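Long-range contacts in glutaconate CoA-transferase subunit A (PDB 1POI), which catalyses the transfer of coenzyme A from acetyl-CoA to glutaconate and (R)-2-hydroxyglutarate in bacterial glutamate degradation: residues G17-L22 with D45-G50; F36-Q41 with D58-N63. All coordinates share one frame; numbering follows the deposited sequence.

Overall arrangement
Both contacts belong to the first beta-alpha-beta units of the parallel alpha/beta fold of this subunit. Contact 1 pairs strand 19-22 with strand 46-49 in the middle of the sheet; contact 2 joins helix 32-40, which connects those two strands, to helix 55-62, which follows the second of them. Their centres lie about 12 Å apart, and side chains meet directly: Leu22 CD1 is 4.0 Å from Leu60 CD1, and Leu46 CD2 is 4.1 Å from Ile38 CG2. The helix pair thus packs on one face of the strand pair. A bound copper ion lies about 8 Å from the side chain of Asp18 and about 12 Å from that of Ile38.

Contact 1. Residues G17-L22 with D45-G50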
loop_
_atom_site.group_PDB
_atom_site.type_symbol
_atom_site.label_atom_id
_atom_site.label_comp_id
_atom_site.label_asym_id
_atom_site.label_seq_id
_atom_site.Cartn_x
_atom_site.Cartn_y
_atom_site.Cartn_z
ATOM N N GLY A 17 10.914 24.586 -35.519
ATOM C CA GLY A 17 12.360 24.709 -35.401
ATOM C C GLY A 17 12.903 23.798 -34.296
ATOM O O GLY A 17 13.902 23.088 -34.493
ATOM N N ASP A 18 12.203 23.759 -33.162
ATOM C CA ASP A 18 12.586 22.949 -32.010
ATOM C C ASP A 18 13.061 21.525 -32.221
ATOM O O ASP A 18 12.585 20.803 -33.105
ATOM C CB ASP A 18 11.434 22.870 -31.045
ATOM C CG ASP A 18 11.326 24.064 -30.213
ATOM O OD1 ASP A 18 12.365 24.687 -29.955
ATOM O OD2 ASP A 18 10.210 24.377 -29.776
ATOM N N HIS A 19 14.002 21.131 -31.373
ATOM C CA HIS A 19 14.538 19.776 -31.332
ATOM C C HIS A 19 13.722 19.243 -30.167
ATOM O O HIS A 19 13.935 19.686 -29.025
ATOM C CB HIS A 19 16.008 19.776 -30.905
ATOM C CG HIS A 19 16.601 18.406 -30.759
ATOM N ND1 HIS A 19 16.215 17.523 -29.772
ATOM C CD2 HIS A 19 17.564 17.770 -31.477
ATOM C CE1 HIS A 19 16.916 16.403 -29.892
ATOM N NE2 HIS A 19 17.740 16.530 -30.918
ATOM N N ILE A 20 12.752 18.372 -30.454
ATOM C CA ILE A 20 11.882 17.811 -29.411
ATOM C C ILE A 20 12.234 16.369 -29.094
ATOM O O ILE A 20 13.017 15.721 -29.806
ATOM C CB ILE A 20 10.387 17.775 -29.843
ATOM C CG1 ILE A 20 10.235 16.982 -31.138
ATOM C CG2 ILE A 20 9.812 19.162 -29.956
ATOM C CD1 ILE A 20 8.810 16.723 -31.490
ATOM N N ALA A 21 11.660 15.889 -27.998
ATOM C CA ALA A 21 11.813 14.507 -27.560
ATOM C C ALA A 21 10.461 14.078 -26.945
ATOM O O ALA A 21 9.858 14.790 -26.114
ATOM C CB ALA A 21 12.955 14.368 -26.568
ATOM N N LEU A 22 9.940 12.963 -27.447
ATOM C CA LEU A 22 8.661 12.440 -26.979
ATOM C C LEU A 22 8.899 11.211 -26.114
ATOM O O LEU A 22 9.706 10.342 -26.465
ATOM C CB LEU A 22 7.759 12.099 -28.178
ATOM C CG LEU A 22 7.365 13.288 -29.076
ATOM C CD1 LEU A 22 6.881 12.800 -30.411
ATOM C CD2 LEU A 22 6.311 14.171 -28.425
ATOM N N ASP A 45 8.593 21.849 -38.786
ATOM C CA ASP A 45 10.044 21.894 -38.880
ATOM C C ASP A 45 10.696 21.566 -37.541
ATOM O O ASP A 45 11.479 22.341 -36.990
ATOM C CB ASP A 45 10.522 23.254 -39.433
ATOM C CG ASP A 45 10.474 23.318 -40.965
ATOM O OD1 ASP A 45 11.299 22.629 -41.614
ATOM O OD2 ASP A 45 9.617 24.057 -41.525
ATOM N N LEU A 46 10.301 20.416 -37.013
ATOM C CA LEU A 46 10.796 19.874 -35.761
ATOM C C LEU A 46 11.866 18.837 -36.095
ATOM O O LEU A 46 11.854 18.222 -37.173
ATOM C CB LEU A 46 9.646 19.162 -35.058
ATOM C CG LEU A 46 8.643 19.878 -34.153
ATOM C CD1 LEU A 46 8.539 21.345 -34.469
ATOM C CD2 LEU A 46 7.293 19.171 -34.279
ATOM N N THR A 47 12.823 18.681 -35.195
ATOM C CA THR A 47 13.866 17.671 -35.355
ATOM C C THR A 47 13.746 16.904 -34.036
ATOM O O THR A 47 13.132 17.400 -33.066
ATOM C CB THR A 47 15.317 18.314 -35.537
ATOM O OG1 THR A 47 15.488 18.784 -36.876
ATOM C CG2 THR A 47 16.418 17.323 -35.302
ATOM N N GLY A 48 14.268 15.685 -34.005
ATOM C CA GLY A 48 14.235 14.926 -32.781
ATOM C C GLY A 48 14.737 13.523 -32.958
ATOM O O GLY A 48 14.979 13.058 -34.083
ATOM N N LEU A 49 14.985 12.865 -31.833
ATOM C CA LEU A 49 15.398 11.470 -31.875
ATOM C C LEU A 49 14.088 10.711 -31.655
ATOM O O LEU A 49 13.267 11.073 -30.793
ATOM C CB LEU A 49 16.380 11.115 -30.759
ATOM C CG LEU A 49 17.527 11.987 -30.234
ATOM C CD1 LEU A 49 18.553 11.044 -29.675
ATOM C CD2 LEU A 49 18.156 12.848 -31.294
ATOM N N GLY A 50 13.859 9.687 -32.464
ATOM C CA GLY A 50 12.642 8.917 -32.317
ATOM C C GLY A 50 12.595 8.028 -31.088
ATOM O O GLY A 50 11.636 8.086 -30.320
HETATM O O HOH W 1 11.063 11.033 -29.281
HETATM O O HOH W 2 9.421 8.053 -28.628
#
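Strands 19-22 and 46-49 run parallel around Thr47, which gives and takes a backbone hydrogen bond: Thr47 N donates to Asp18 O (3.0 Å, 164° at the hydrogen), and Ile20 N donates to Thr47 O at 2.8 Å. Inclined by 47°, the strands are joined farther on by a water bridging Leu22 N and Leu49 O.

Leu46 leaves the backbone beside Asp18, its CB 3.9 Å from Asp18 O. With chi1 at -86°, Leu46 CG sits beside the backbone N and 4.1 Å from Ile20 CD1. Leu46 CD1 turns back to within 4.2 Å of Gly17 N, whereas Leu46 CD2 meets Ile20 CD1 at 4.0 Å. An alanine here removes CG and both methyls and would probably loosen the packing against Ile20.

On the face bearing His19 and Thr47, Gly48 CA stands over the imidazole, 4.3 Å from the His19 ring centroid, as a CH-pi contact, while Leu49 CD2 touches the ring edge 3.7 Å from His19 NE2. A side chain on Gly48 would collide with Ile20 O, so glycine is called for. Two backbone bonds through Thr47 set the register, while Ile20 packs on Leu46 on one face and the His19 ring on Gly48 and Leu49 on the other.

Contact 2. Residues F36-Q41 with D58-N63; sequences FEILRQ and DMLIGN
Leu39 places its CG beside the backbone N (chi1 -77°), with CD1 anti to CA, so that both methyls end against helix 55-62. Phe36 starts out pointing away from that helix, but its first torsion turns the ring back toward Met59. Met59 starts with the same kind of first torsion as Leu39 and an extended second one, then bends at chi3 (80°), so that its terminal methyl is brought to the Phe36 ring. There Met59 CE lies 3.6 Å from Phe36 CE1, and Met59 SD stands at the ring edge, 5.2 Å from the Phe36 centroid, a Met-aromatic contact.

Leu39 fills the middle of the interface. Its CD2 is 3.5 Å from Asn63 CB and its CD1 3.6 Å from Asn63 ND2, the two side chains crossing at about a right angle. Leu39 CD2 also meets Leu60 CD2 at 4.0 Å. That Leu60 methyl is shared, since Ile38 CG2 approaches Leu60 CD2 to 3.7 Å, on the side facing the sheet.

The carboxamide against which Leu39 packs is held in place by its own helix. Asn63 ND2 donates to Met59 O (2.8 Å) in an almost straight bond that lies in the amide plane but reaches the carbonyl from above its plane. Met59 O also accepts from Asn63 N, so two donors grip it at the point where the helix ends. The side-chain bond fixes the rotation of the amide, so that CB, CG and ND2 together offer a surface to the Leu39 methyls. Helix 270-282 covers this end, with Phe273, Cys277 and Phe282 touching Asn63.

Residues 36-40 and 58-62 run side by side, their axes 11° from parallel and 10.4 Å apart, as expected of consecutive crossover helices lying on one face of the parallel sheet in a Rossmann-like alpha/beta domain.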
loop_
_atom_site.group_PDB
_atom_site.type_symbol
_atom_site.label_atom_id
_atom_site.label_comp_id
_atom_site.label_asym_id
_atom_site.label_seq_id
_atom_site.Cartn_x
_atom_site.Cartn_y
_atom_site.Cartn_z
ATOM N N PHE A 36 -1.345 15.606 -30.530
ATOM C CA PHE A 36 -2.477 16.088 -31.287
ATOM C C PHE A 36 -2.459 17.597 -31.388
ATOM O O PHE A 36 -2.692 18.133 -32.458
ATOM C CB PHE A 36 -3.799 15.606 -30.685
ATOM C CG PHE A 36 -4.292 14.328 -31.281
ATOM C CD1 PHE A 36 -3.401 13.436 -31.865
ATOM C CD2 PHE A 36 -5.654 14.026 -31.288
ATOM C CE1 PHE A 36 -3.849 12.255 -32.461
ATOM C CE2 PHE A 36 -6.115 12.843 -31.888
ATOM C CZ PHE A 36 -5.204 11.957 -32.474
ATOM N N GLU A 37 -2.164 18.274 -30.284
ATOM C CA GLU A 37 -2.130 19.734 -30.245
ATOM C C GLU A 37 -0.952 20.296 -31.074
ATOM O O GLU A 37 -1.071 21.337 -31.727
ATOM C CB GLU A 37 -2.076 20.223 -28.807
ATOM C CG GLU A 37 -2.368 21.698 -28.671
ATOM C CD GLU A 37 -3.857 22.047 -28.712
ATOM O OE1 GLU A 37 -4.715 21.128 -28.665
ATOM O OE2 GLU A 37 -4.173 23.262 -28.749
ATOM N N ILE A 38 0.178 19.605 -31.063
ATOM C CA ILE A 38 1.307 20.031 -31.860
ATOM C C ILE A 38 0.794 20.135 -33.299
ATOM O O ILE A 38 0.840 21.204 -33.909
ATOM C CB ILE A 38 2.472 19.024 -31.740
ATOM C CG1 ILE A 38 3.231 19.263 -30.429
ATOM C CG2 ILE A 38 3.385 19.103 -32.927
ATOM C CD1 ILE A 38 4.298 18.193 -30.102
ATOM N N LEU A 39 0.213 19.059 -33.813
ATOM C CA LEU A 39 -0.332 19.062 -35.182
ATOM C C LEU A 39 -1.390 20.147 -35.380
ATOM O O LEU A 39 -1.305 20.981 -36.293
ATOM C CB LEU A 39 -0.975 17.717 -35.511
ATOM C CG LEU A 39 -0.018 16.594 -35.837
ATOM C CD1 LEU A 39 -0.808 15.371 -36.207
ATOM C CD2 LEU A 39 0.855 17.012 -36.982
ATOM N N ARG A 40 -2.379 20.120 -34.500
ATOM C CA ARG A 40 -3.486 21.057 -34.526
ATOM C C ARG A 40 -3.000 22.503 -34.514
ATOM O O ARG A 40 -3.717 23.399 -34.946
ATOM C CB ARG A 40 -4.399 20.787 -33.317
ATOM C CG ARG A 40 -5.814 21.336 -33.400
ATOM C CD ARG A 40 -6.635 20.965 -32.172
ATOM N NE ARG A 40 -6.854 19.525 -32.125
ATOM C CZ ARG A 40 -6.734 18.778 -31.031
ATOM N NH1 ARG A 40 -6.405 19.330 -29.874
ATOM N NH2 ARG A 40 -6.903 17.466 -31.102
ATOM N N GLN A 41 -1.783 22.744 -34.041
ATOM C CA GLN A 41 -1.296 24.117 -33.982
ATOM C C GLN A 41 -0.417 24.590 -35.145
ATOM O O GLN A 41 0.050 25.723 -35.165
ATOM C CB GLN A 41 -0.648 24.394 -32.626
ATOM C CG GLN A 41 -1.662 24.591 -31.519
ATOM C CD GLN A 41 -1.048 25.197 -30.300
ATOM O OE1 GLN A 41 -0.179 26.057 -30.402
ATOM N NE2 GLN A 41 -1.487 24.767 -29.131
ATOM N N ASP A 58 4.849 8.983 -36.426
ATOM C CA ASP A 58 4.287 8.726 -37.744
ATOM C C ASP A 58 3.352 9.849 -38.098
ATOM O O ASP A 58 3.383 10.375 -39.204
ATOM C CB ASP A 58 3.505 7.436 -37.787
ATOM C CG ASP A 58 3.385 6.893 -39.184
ATOM O OD1 ASP A 58 4.444 6.738 -39.821
ATOM O OD2 ASP A 58 2.252 6.610 -39.647
ATOM N N MET A 59 2.516 10.235 -37.153
ATOM C CA MET A 59 1.584 11.298 -37.424
ATOM C C MET A 59 2.296 12.604 -37.776
ATOM O O MET A 59 1.942 13.243 -38.768
ATOM C CB MET A 59 0.603 11.433 -36.275
ATOM C CG MET A 59 -0.285 10.197 -36.143
ATOM S SD MET A 59 -1.507 10.435 -34.868
ATOM C CE MET A 59 -2.685 11.393 -35.703
ATOM N N LEU A 60 3.352 12.946 -37.039
ATOM C CA LEU A 60 4.124 14.163 -37.303
ATOM C C LEU A 60 4.760 14.098 -38.698
ATOM O O LEU A 60 4.631 15.033 -39.486
ATOM C CB LEU A 60 5.218 14.355 -36.245
ATOM C CG LEU A 60 4.761 14.608 -34.803
ATOM C CD1 LEU A 60 5.958 14.639 -33.849
ATOM C CD2 LEU A 60 3.941 15.894 -34.727
ATOM N N ILE A 61 5.426 12.989 -39.008
ATOM C CA ILE A 61 6.067 12.815 -40.309
ATOM C C ILE A 61 5.059 12.943 -41.456
ATOM O O ILE A 61 5.217 13.799 -42.331
ATOM C CB ILE A 61 6.756 11.452 -40.403
ATOM C CG1 ILE A 61 7.898 11.368 -39.401
ATOM C CG2 ILE A 61 7.264 11.213 -41.803
ATOM C CD1 ILE A 61 8.532 10.013 -39.352
ATOM N N GLY A 62 4.026 12.102 -41.437
ATOM C CA GLY A 62 2.996 12.124 -42.458
ATOM C C GLY A 62 2.371 13.491 -42.639
ATOM O O GLY A 62 1.966 13.834 -43.745
ATOM N N ASN A 63 2.223 14.244 -41.554
ATOM C CA ASN A 63 1.693 15.601 -41.642
ATOM C C ASN A 63 2.840 16.583 -41.992
ATOM O O ASN A 63 2.758 17.792 -41.730
ATOM C CB ASN A 63 1.052 16.021 -40.322
ATOM C CG ASN A 63 -0.367 15.490 -40.161
ATOM O OD1 ASN A 63 -1.349 16.178 -40.492
ATOM N ND2 ASN A 63 -0.489 14.283 -39.607
#